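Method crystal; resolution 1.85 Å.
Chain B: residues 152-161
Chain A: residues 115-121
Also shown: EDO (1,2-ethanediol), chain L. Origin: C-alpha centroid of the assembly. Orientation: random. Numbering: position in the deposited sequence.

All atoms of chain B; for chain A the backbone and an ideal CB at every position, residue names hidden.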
ATOM      1  N   VAL B 152      -3.416  17.306   4.501  1.00 34.31           N
ATOM      2  CA  VAL B 152      -4.550  17.462   3.594  1.00 35.35           C
ATOM      3  C   VAL B 152      -5.258  18.808   3.793  1.00 37.21           C
ATOM      4  O   VAL B 152      -5.487  19.563   2.839  1.00 37.33           O
ATOM      5  CB  VAL B 152      -5.562  16.320   3.769  1.00 30.31           C
ATOM      6  CG1 VAL B 152      -6.818  16.613   2.973  1.00 33.70           C
ATOM      7  CG2 VAL B 152      -4.949  15.009   3.325  1.00 28.05           C
ATOM      8  N   VAL B 153      -5.594  19.103   5.043  1.00 33.72           N
ATOM      9  CA  VAL B 153      -6.306  20.315   5.384  1.00 36.89           C
ATOM     10  C   VAL B 153      -5.521  21.549   4.969  1.00 42.20           C
ATOM     11  O   VAL B 153      -6.029  22.406   4.247  1.00 42.40           O
ATOM     12  CB  VAL B 153      -6.570  20.362   6.877  1.00 33.66           C
ATOM     13  CG1 VAL B 153      -7.066  21.736   7.279  1.00 35.89           C
ATOM     14  CG2 VAL B 153      -7.573  19.276   7.240  1.00 32.04           C
ATOM     15  N   ALA B 154      -4.276  21.627   5.420  1.00 44.44           N
ATOM     16  CA  ALA B 154      -3.425  22.758   5.076  1.00 45.01           C
ATOM     17  C   ALA B 154      -3.357  22.918   3.569  1.00 44.15           C
ATOM     18  O   ALA B 154      -3.326  24.032   3.053  1.00 46.53           O
ATOM     19  CB  ALA B 154      -2.037  22.581   5.654  1.00 44.96           C
ATOM     20  N   PHE B 155      -3.335  21.799   2.857  1.00 41.51           N
ATOM     21  CA  PHE B 155      -3.302  21.873   1.409  1.00 43.27           C
ATOM     22  C   PHE B 155      -4.556  22.587   0.916  1.00 41.97           C
ATOM     23  O   PHE B 155      -4.494  23.503   0.076  1.00 37.73           O
ATOM     24  CB  PHE B 155      -3.227  20.480   0.779  1.00 40.15           C
ATOM     25  CG  PHE B 155      -3.399  20.502  -0.706  1.00 40.79           C
ATOM     26  CD1 PHE B 155      -2.304  20.652  -1.537  1.00 38.34           C
ATOM     27  CD2 PHE B 155      -4.664  20.429  -1.273  1.00 42.51           C
ATOM     28  CE1 PHE B 155      -2.467  20.706  -2.906  1.00 40.57           C
ATOM     29  CE2 PHE B 155      -4.833  20.482  -2.639  1.00 39.70           C
ATOM     30  CZ  PHE B 155      -3.734  20.622  -3.458  1.00 38.92           C
ATOM     31  N   LEU B 156      -5.695  22.154   1.449  1.00 35.32           N
ATOM     32  CA  LEU B 156      -6.982  22.683   1.024  1.00 42.14           C
ATOM     33  C   LEU B 156      -7.086  24.184   1.310  1.00 45.25           C
ATOM     34  O   LEU B 156      -7.331  24.969   0.397  1.00 44.38           O
ATOM     35  CB  LEU B 156      -8.127  21.904   1.688  1.00 40.43           C
ATOM     36  CG  LEU B 156      -8.250  20.425   1.288  1.00 38.37           C
ATOM     37  CD1 LEU B 156      -9.312  19.695   2.112  1.00 33.83           C
ATOM     38  CD2 LEU B 156      -8.534  20.291  -0.205  1.00 38.11           C
ATOM     39  N   GLU B 157      -6.875  24.564   2.573  1.00 42.95           N
ATOM     40  CA  GLU B 157      -6.958  25.953   3.017  1.00 40.67           C
ATOM     41  C   GLU B 157      -6.019  26.855   2.244  1.00 40.06           C
ATOM     42  O   GLU B 157      -6.350  28.002   1.950  1.00 46.37           O
ATOM     43  CB  GLU B 157      -6.636  26.042   4.503  1.00 42.04           C
ATOM     44  CG  GLU B 157      -7.622  25.282   5.370  1.00 45.12           C
ATOM     45  CD  GLU B 157      -7.203  25.232   6.829  1.00 51.49           C
ATOM     46  OE1 GLU B 157      -5.983  25.225   7.104  1.00 47.72           O
ATOM     47  OE2 GLU B 157      -8.100  25.195   7.700  1.00 54.64           O
ATOM     48  N   ARG B 158      -4.843  26.326   1.925  1.00 38.91           N
ATOM     49  CA  ARG B 158      -3.835  27.032   1.137  1.00 39.41           C
ATOM     50  C   ARG B 158      -4.285  27.204  -0.319  1.00 48.12           C
ATOM     51  O   ARG B 158      -4.178  28.294  -0.887  1.00 56.25           O
ATOM     52  CB  ARG B 158      -2.509  26.266   1.207  1.00 37.47           C
ATOM     53  CG  ARG B 158      -1.287  26.990   0.678  1.00 39.46           C
ATOM     54  CD  ARG B 158       0.004  26.192   0.983  1.00 43.62           C
ATOM     55  NE  ARG B 158       0.573  26.519   2.289  1.00 42.49           N
ATOM     56  CZ  ARG B 158       0.750  25.664   3.294  1.00 40.14           C
ATOM     57  NH1 ARG B 158       0.422  24.379   3.159  1.00 37.61           N
ATOM     58  NH2 ARG B 158       1.280  26.101   4.439  1.00 36.56           N
ATOM     59  N   GLU B 159      -4.801  26.129  -0.908  1.00 52.56           N
ATOM     60  CA  GLU B 159      -5.218  26.129  -2.310  1.00 53.83           C
ATOM     61  C   GLU B 159      -6.313  27.143  -2.621  1.00 61.18           C
ATOM     62  O   GLU B 159      -6.227  27.876  -3.605  1.00 68.92           O
ATOM     63  CB  GLU B 159      -5.682  24.733  -2.731  1.00 52.06           C
ATOM     64  CG  GLU B 159      -6.753  24.754  -3.804  1.00 52.22           C
ATOM     65  CD  GLU B 159      -6.754  23.505  -4.656  1.00 52.54           C
ATOM     66  OE1 GLU B 159      -7.530  22.575  -4.354  1.00 48.68           O
ATOM     67  OE2 GLU B 159      -5.972  23.458  -5.628  1.00 56.72           O
ATOM     68  N   GLN B 160      -7.340  27.173  -1.779  1.00 59.97           N
ATOM     69  CA  GLN B 160      -8.503  28.024  -2.000  1.00 62.79           C
ATOM     70  C   GLN B 160      -8.395  29.341  -1.228  1.00 65.92           C
ATOM     71  O   GLN B 160      -9.403  29.982  -0.927  1.00 65.50           O
ATOM     72  CB  GLN B 160      -9.782  27.279  -1.597  1.00 62.56           C
ATOM     73  CG  GLN B 160      -9.685  26.587  -0.243  1.00 62.08           C
ATOM     74  CD  GLN B 160     -11.032  26.234   0.364  1.00 64.78           C
ATOM     75  OE1 GLN B 160     -12.009  25.991  -0.346  1.00 66.38           O
ATOM     76  NE2 GLN B 160     -11.085  26.202   1.691  1.00 66.17           N
ATOM     77  N   LEU B 161      -7.169  29.749  -0.920  1.00 64.72           N
ATOM     78  CA  LEU B 161      -6.954  30.882  -0.024  1.00 62.67           C
ATOM     79  C   LEU B 161      -7.589  32.168  -0.546  1.00 65.49           C
ATOM     80  O   LEU B 161      -8.308  32.853   0.184  1.00 64.93           O
ATOM     81  CB  LEU B 161      -5.462  31.083   0.232  1.00 59.17           C
ATOM     82  CG  LEU B 161      -5.091  31.787   1.535  1.00 57.44           C
ATOM     83  CD1 LEU B 161      -5.836  31.178   2.706  1.00 56.51           C
ATOM     84  CD2 LEU B 161      -3.594  31.709   1.762  1.00 52.94           C
TER
ATOM     85  N   UNK A 115     -12.879  12.436   2.767  1.00 30.91           N
ATOM     86  CA  UNK A 115     -13.728  12.852   3.870  1.00 30.77           C
ATOM     87  C   UNK A 115     -13.357  14.265   4.316  1.00 36.96           C
ATOM     88  O   UNK A 115     -14.217  15.027   4.758  1.00 39.18           O
ATOM     89  CB  UNK A 115     -13.611  11.871   5.038  1.00 30.77           C
ATOM     90  N   UNK A 116     -12.079  14.615   4.184  1.00 37.16           N
ATOM     91  CA  UNK A 116     -11.624  15.970   4.508  1.00 36.02           C
ATOM     92  C   UNK A 116     -12.085  17.010   3.459  1.00 39.68           C
ATOM     93  O   UNK A 116     -12.550  18.098   3.805  1.00 41.55           O
ATOM     94  CB  UNK A 116     -10.098  15.986   4.619  1.00 36.02           C
ATOM     95  N   UNK A 117     -11.960  16.661   2.183  1.00 38.53           N
ATOM     96  CA  UNK A 117     -12.353  17.543   1.088  1.00 32.05           C
ATOM     97  C   UNK A 117     -13.872  17.692   0.985  1.00 36.26           C
ATOM     98  O   UNK A 117     -14.385  18.769   0.656  1.00 35.47           O
ATOM     99  CB  UNK A 117     -11.793  17.014  -0.234  1.00 32.05           C
ATOM    100  N   UNK A 118     -14.594  16.608   1.237  1.00 32.43           N
ATOM    101  CA  UNK A 118     -16.042  16.696   1.326  1.00 36.97           C
ATOM    102  C   UNK A 118     -16.409  17.697   2.420  1.00 36.69           C
ATOM    103  O   UNK A 118     -17.179  18.626   2.202  1.00 26.87           O
ATOM    104  CB  UNK A 118     -16.660  15.324   1.606  1.00 36.97           C
ATOM    105  N   UNK A 119     -15.840  17.500   3.602  1.00 37.66           N
ATOM    106  CA  UNK A 119     -16.172  18.340   4.732  1.00 36.63           C
ATOM    107  C   UNK A 119     -15.837  19.796   4.433  1.00 42.63           C
ATOM    108  O   UNK A 119     -16.716  20.660   4.482  1.00 45.43           O
ATOM    109  CB  UNK A 119     -15.434  17.866   5.985  1.00 36.63           C
ATOM    110  N   UNK A 120     -14.579  20.075   4.105  1.00 37.08           N
ATOM    111  CA  UNK A 120     -14.212  21.434   3.735  1.00 35.53           C
ATOM    112  C   UNK A 120     -15.242  22.048   2.774  1.00 39.67           C
ATOM    113  O   UNK A 120     -15.635  23.206   2.926  1.00 43.22           O
ATOM    114  CB  UNK A 120     -12.821  21.446   3.099  1.00 35.53           C
ATOM    115  N   UNK A 121     -15.681  21.260   1.792  1.00 40.59           N
ATOM    116  CA  UNK A 121     -16.606  21.738   0.757  1.00 35.44           C
ATOM    117  C   UNK A 121     -18.061  21.805   1.231  1.00 40.59           C
ATOM    118  O   UNK A 121     -18.952  22.210   0.476  1.00 40.37           O
ATOM    119  CB  UNK A 121     -16.516  20.830  -0.471  1.00 35.44           C
TER
HETATM  120  C1  EDO L 170      -4.208  24.401  10.021  1.00 31.36           C
HETATM  121  O1  EDO L 170      -4.254  24.514   8.591  1.00 30.84           O
HETATM  122  C2  EDO L 170      -5.412  25.083  10.655  1.00 30.35           C
HETATM  123  O2  EDO L 170      -6.527  24.989   9.761  1.00 33.77           O

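The two helices run in broadly the same direction, their axes 38° apart and 10.1 Å from each other at closest approach. That separation leaves room for small and medium side chains between them, and chain B fills its side with Val152(B), Val153(B) and Leu156(B), followed by Gln160(B) just past the end of its helix.

At position 115 the ideal CB has nothing of chain B within 5.5 Å. The helical backbone (phi/psi -58/-32) excludes little, so this stretch of chain B leaves the choice open. The residue is Val115(A).

Position 116 is the most tightly framed. Its CA-to-CB bond points toward chain B, and the ideal CB lies 3.7 Å from CG1 of Val152(B), 4.5 Å from CD1 of Leu156(B) and 4.9 Å from CG2 of Val153(B). These methyl groups offer no polar partner, so an apolar side chain of modest size is favoured: alanine would touch less, whereas valine or isoleucine could reach several of them. The residue is Val116(A), with chi1 in t. Its CG1 sits among all three neighbours, 3.5 Å from Val152(B) CG1, 3.6 Å from Val153(B) CG2 and 3.6 Å from Leu156(B) CD1, so this methyl group makes the closest approach to each of the three.

Position 117 points sideways, and its ideal CB is 4.3 Å from CD1 of Leu156(B). A small apolar residue suits this flank, although a longer chain directed elsewhere cannot be excluded. It is Ala117(A), and the leucine packs against backbone as well as side chain: Leu156(B) CD1 is 3.9 Å from Ala117(A) CA and 4.3 Å from its CB.

Position 118 points away from chain B, which therefore gives no preference; the residue is Ala118(A). Position 119 points sideways with no chain B atom within 5.5 Å of its ideal CB, so a long or polar chain is possible. Arg119(A) is extended, and its NH2 is hydrogen-bonded elsewhere in the structure.

Position 120 again points toward chain B. Its ideal CB is 4.0 Å from Leu156(B) CD1 and 5.3 Å from Gln160(B) NE2, a setting part apolar and part polar in which alanine, serine or threonine would be reasonable. In Ser120(A), CB rests 4.0 Å from Leu156(B) CD1, while OG remains 3.9 Å from Gln160(B) NE2, a contact without a hydrogen bond.

Position 121 points sideways, its ideal CB beyond 5.5 Å of chain B, and many residues would fit; it is Ala121(A).

Chain A, residues 115-121: VVAARSA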
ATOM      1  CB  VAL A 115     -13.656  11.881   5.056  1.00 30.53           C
ATOM      2  CG1 VAL A 115     -14.509  12.399   6.209  1.00 34.09           C
ATOM      3  CG2 VAL A 115     -14.127  10.496   4.632  1.00 29.73           C
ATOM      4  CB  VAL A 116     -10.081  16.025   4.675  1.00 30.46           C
ATOM      5  CG1 VAL A 116      -9.624  17.451   4.928  1.00 33.71           C
ATOM      6  CG2 VAL A 116      -9.629  15.120   5.806  1.00 27.47           C
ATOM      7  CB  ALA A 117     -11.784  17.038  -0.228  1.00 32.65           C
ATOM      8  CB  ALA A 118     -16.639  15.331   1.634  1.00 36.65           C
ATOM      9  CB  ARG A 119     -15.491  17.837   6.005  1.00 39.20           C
ATOM     10  CG  ARG A 119     -16.206  16.639   6.641  1.00 39.69           C
ATOM     11  CD  ARG A 119     -15.457  16.100   7.856  1.00 41.98           C
ATOM     12  NE  ARG A 119     -16.023  14.832   8.310  1.00 45.19           N
ATOM     13  CZ  ARG A 119     -15.434  14.010   9.176  1.00 45.29           C
ATOM     14  NH1 ARG A 119     -14.250  14.314   9.692  1.00 43.16           N
ATOM     15  NH2 ARG A 119     -16.026  12.876   9.521  1.00 47.72           N
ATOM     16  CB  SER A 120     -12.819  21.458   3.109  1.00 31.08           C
ATOM     17  OG  SER A 120     -12.615  22.663   2.385  1.00 30.68           O
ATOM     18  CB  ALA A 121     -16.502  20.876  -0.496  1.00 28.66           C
TER
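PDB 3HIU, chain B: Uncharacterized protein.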